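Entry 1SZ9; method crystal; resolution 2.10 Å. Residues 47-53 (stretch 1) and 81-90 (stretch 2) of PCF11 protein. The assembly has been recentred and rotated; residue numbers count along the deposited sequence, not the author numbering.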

# COMPACT_ATOMS: atom_id res chain seq x y z
N ALA A 47 2.62 9.96 -3.51
CA ALA A 47 3.90 9.44 -3.97
C ALA A 47 3.83 7.90 -4.07
O ALA A 47 4.27 7.32 -5.05
CB ALA A 47 5.00 9.86 -3.00
N ILE A 48 3.27 7.25 -3.05
CA ILE A 48 3.17 5.80 -3.07
C ILE A 48 2.19 5.31 -4.13
O ILE A 48 2.49 4.36 -4.84
CB ILE A 48 2.80 5.26 -1.67
CG1 ILE A 48 4.00 5.43 -0.74
CG2 ILE A 48 2.45 3.76 -1.73
CD1 ILE A 48 3.72 5.05 0.67
N GLU A 49 1.02 5.93 -4.24
CA GLU A 49 0.04 5.51 -5.25
C GLU A 49 0.60 5.73 -6.65
O GLU A 49 0.39 4.91 -7.54
CB GLU A 49 -1.29 6.26 -5.09
CG GLU A 49 -1.95 6.05 -3.72
CD GLU A 49 -3.44 6.39 -3.70
OE1 GLU A 49 -3.89 7.18 -4.55
OE2 GLU A 49 -4.17 5.87 -2.82
N SER A 50 1.31 6.84 -6.82
CA SER A 50 1.93 7.15 -8.11
C SER A 50 2.94 6.07 -8.46
O SER A 50 2.94 5.55 -9.58
CB SER A 50 2.60 8.54 -8.05
OG SER A 50 3.30 8.80 -9.25
N ARG A 51 3.81 5.71 -7.50
CA ARG A 51 4.79 4.65 -7.75
C ARG A 51 4.11 3.32 -8.11
O ARG A 51 4.49 2.66 -9.07
CB ARG A 51 5.73 4.44 -6.53
CG ARG A 51 6.40 3.06 -6.55
CD ARG A 51 7.91 2.98 -6.27
NE ARG A 51 8.71 3.55 -7.34
CZ ARG A 51 9.79 2.99 -7.89
NH1 ARG A 51 10.25 1.80 -7.49
NH2 ARG A 51 10.43 3.64 -8.85
N ILE A 52 3.08 2.94 -7.35
CA ILE A 52 2.37 1.69 -7.65
C ILE A 52 1.82 1.70 -9.07
O ILE A 52 1.86 0.69 -9.79
CB ILE A 52 1.22 1.48 -6.65
CG1 ILE A 52 1.80 1.17 -5.26
CG2 ILE A 52 0.30 0.35 -7.14
CD1 ILE A 52 0.78 1.21 -4.14
N GLU A 53 1.29 2.84 -9.48
CA GLU A 53 0.72 2.98 -10.81
C GLU A 53 1.76 3.03 -11.92
O GLU A 53 1.56 2.45 -12.99
CB GLU A 53 -0.13 4.25 -10.85
CG GLU A 53 -0.86 4.48 -12.14
CD GLU A 53 -1.91 5.56 -11.98
OE1 GLU A 53 -1.53 6.73 -11.76
OE2 GLU A 53 -3.12 5.24 -12.07
N TYR A 81 -6.74 7.83 4.19
CA TYR A 81 -6.36 8.32 2.88
C TYR A 81 -6.16 7.25 1.80
O TYR A 81 -6.66 7.42 0.70
CB TYR A 81 -5.09 9.17 2.97
CG TYR A 81 -5.24 10.42 3.83
CD1 TYR A 81 -6.47 10.76 4.41
CD2 TYR A 81 -4.14 11.25 4.05
CE1 TYR A 81 -6.60 11.91 5.20
CE2 TYR A 81 -4.25 12.40 4.84
CZ TYR A 81 -5.48 12.72 5.41
OH TYR A 81 -5.58 13.84 6.21
N PHE A 82 -5.43 6.18 2.10
CA PHE A 82 -5.21 5.10 1.11
C PHE A 82 -6.50 4.35 0.78
O PHE A 82 -6.60 3.74 -0.29
CB PHE A 82 -4.18 4.08 1.61
CG PHE A 82 -2.75 4.53 1.46
CD1 PHE A 82 -2.23 4.81 0.18
CD2 PHE A 82 -1.92 4.65 2.58
CE1 PHE A 82 -0.88 5.18 0.02
CE2 PHE A 82 -0.59 5.02 2.43
CZ PHE A 82 -0.06 5.29 1.14
N SER A 83 -7.49 4.38 1.68
CA SER A 83 -8.76 3.67 1.45
C SER A 83 -9.48 4.16 0.21
O SER A 83 -10.19 3.39 -0.43
CB SER A 83 -9.74 3.83 2.62
OG SER A 83 -9.37 3.05 3.74
N ARG A 84 -9.32 5.44 -0.13
CA ARG A 84 -10.03 5.99 -1.27
C ARG A 84 -9.74 5.34 -2.62
O ARG A 84 -10.68 5.06 -3.37
CB ARG A 84 -9.80 7.50 -1.39
CG ARG A 84 -10.61 8.09 -2.56
CD ARG A 84 -10.76 9.59 -2.44
NE ARG A 84 -11.27 9.97 -1.13
CZ ARG A 84 -11.08 11.16 -0.58
NH1 ARG A 84 -10.40 12.08 -1.26
NH2 ARG A 84 -11.51 11.42 0.65
N ASN A 85 -8.47 5.11 -2.94
CA ASN A 85 -8.16 4.49 -4.23
C ASN A 85 -7.68 3.04 -4.09
O ASN A 85 -7.32 2.42 -5.08
CB ASN A 85 -7.12 5.33 -4.99
CG ASN A 85 -7.55 6.78 -5.18
OD1 ASN A 85 -8.74 7.06 -5.31
ND2 ASN A 85 -6.60 7.70 -5.19
N LEU A 86 -7.73 2.51 -2.88
CA LEU A 86 -7.27 1.15 -2.58
C LEU A 86 -7.78 0.08 -3.54
O LEU A 86 -7.01 -0.66 -4.11
CB LEU A 86 -7.65 0.75 -1.16
CG LEU A 86 -6.98 -0.54 -0.67
CD1 LEU A 86 -5.48 -0.28 -0.50
CD2 LEU A 86 -7.61 -1.00 0.65
N PHE A 87 -9.10 0.01 -3.71
CA PHE A 87 -9.66 -0.99 -4.61
C PHE A 87 -9.19 -0.85 -6.07
O PHE A 87 -8.77 -1.83 -6.68
CB PHE A 87 -11.19 -0.94 -4.57
CG PHE A 87 -11.84 -1.71 -5.67
CD1 PHE A 87 -11.66 -3.10 -5.77
CD2 PHE A 87 -12.63 -1.06 -6.62
CE1 PHE A 87 -12.26 -3.83 -6.80
CE2 PHE A 87 -13.23 -1.78 -7.66
CZ PHE A 87 -13.05 -3.17 -7.75
N ASN A 88 -9.28 0.36 -6.64
CA ASN A 88 -8.84 0.54 -8.02
C ASN A 88 -7.35 0.26 -8.15
O ASN A 88 -6.93 -0.37 -9.11
CB ASN A 88 -9.12 1.97 -8.51
CG ASN A 88 -10.60 2.21 -8.72
OD1 ASN A 88 -11.39 1.28 -8.73
ND2 ASN A 88 -10.99 3.48 -8.89
N LEU A 89 -6.56 0.72 -7.19
CA LEU A 89 -5.11 0.49 -7.23
C LEU A 89 -4.78 -1.00 -7.13
O LEU A 89 -3.93 -1.51 -7.86
CB LEU A 89 -4.42 1.24 -6.08
CG LEU A 89 -3.99 2.68 -6.38
CD1 LEU A 89 -3.43 3.33 -5.12
CD2 LEU A 89 -2.96 2.68 -7.50
N TYR A 90 -5.44 -1.68 -6.21
CA TYR A 90 -5.21 -3.09 -5.99
C TYR A 90 -5.57 -3.92 -7.21
O TYR A 90 -4.78 -4.73 -7.68
CB TYR A 90 -6.00 -3.56 -4.76
CG TYR A 90 -5.76 -5.01 -4.40
CD1 TYR A 90 -6.36 -6.05 -5.11
CD2 TYR A 90 -4.91 -5.35 -3.35
CE1 TYR A 90 -6.12 -7.39 -4.77
CE2 TYR A 90 -4.67 -6.67 -3.01
CZ TYR A 90 -5.28 -7.69 -3.73
OH TYR A 90 -5.05 -9.00 -3.38
O HOH W 1 -6.18 6.76 -1.84
O HOH W 2 -4.64 3.22 -2.19

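Stretch 1 is helical throughout, with i to i+4 bonds such as Ile52 N to Ile48 O (2.9 Å) and Glu53 N to Glu49 O (3.0 Å). This regular winding sets Ile48, Glu49 and Ile52 on one face, their CA-to-CB bonds directed toward stretch 2, while Ser50 points away. Stretch 2 is interrupted: a helix arrives from earlier in the chain, and another starts at Leu86 and runs on through Tyr90, with Leu89 N bonded to Asn85 O at 2.8 Å. Asn85 holds the N-cap position of this second helix, yet its side chain makes no capping bond; its ND2 donates across the contact to Glu49.

Glu49 is the hub. Asn85 ND2 donates to Glu49 OE1 at 2.8 Å with a nearly straight angle of 167°, a well-formed bond that engages one carboxylate oxygen. The other oxygen, OE2, accepts from two waters. Water 1 lies 2.4 Å from Glu49 OE2, a very short approach, and also donates to Tyr81 O (2.7 Å) while accepting from Asn85 N (3.0 Å). Water 2 spans Glu49 OE2 and Phe82 O, 2.8 Å from each. The carboxylate thus reaches Asn85 directly and, through the waters, Tyr81 O, Phe82 O and Asn85 N.

The carboxylate also touches apolar side chains. Glu49 CD sits 3.4 Å from Leu89 CD1, and Glu49 OE2 approaches the edge of the Phe82 ring, 3.7 Å from Phe82 CD1. Two apolar pairs complete the contact. Ile48 CD1 meets the same ring, also near its plane, at Phe82 CZ (3.8 Å). Phe82 leaves its backbone sideways, but its end comes nearer to stretch 1. One helical turn beyond Ile48, Ile52 CG2 packs on Leu89 CD2 at 4.0 Å. The rule to read here is economical: one acid takes a side-chain amide on one oxygen and two waters on the other, between two apolar pairs.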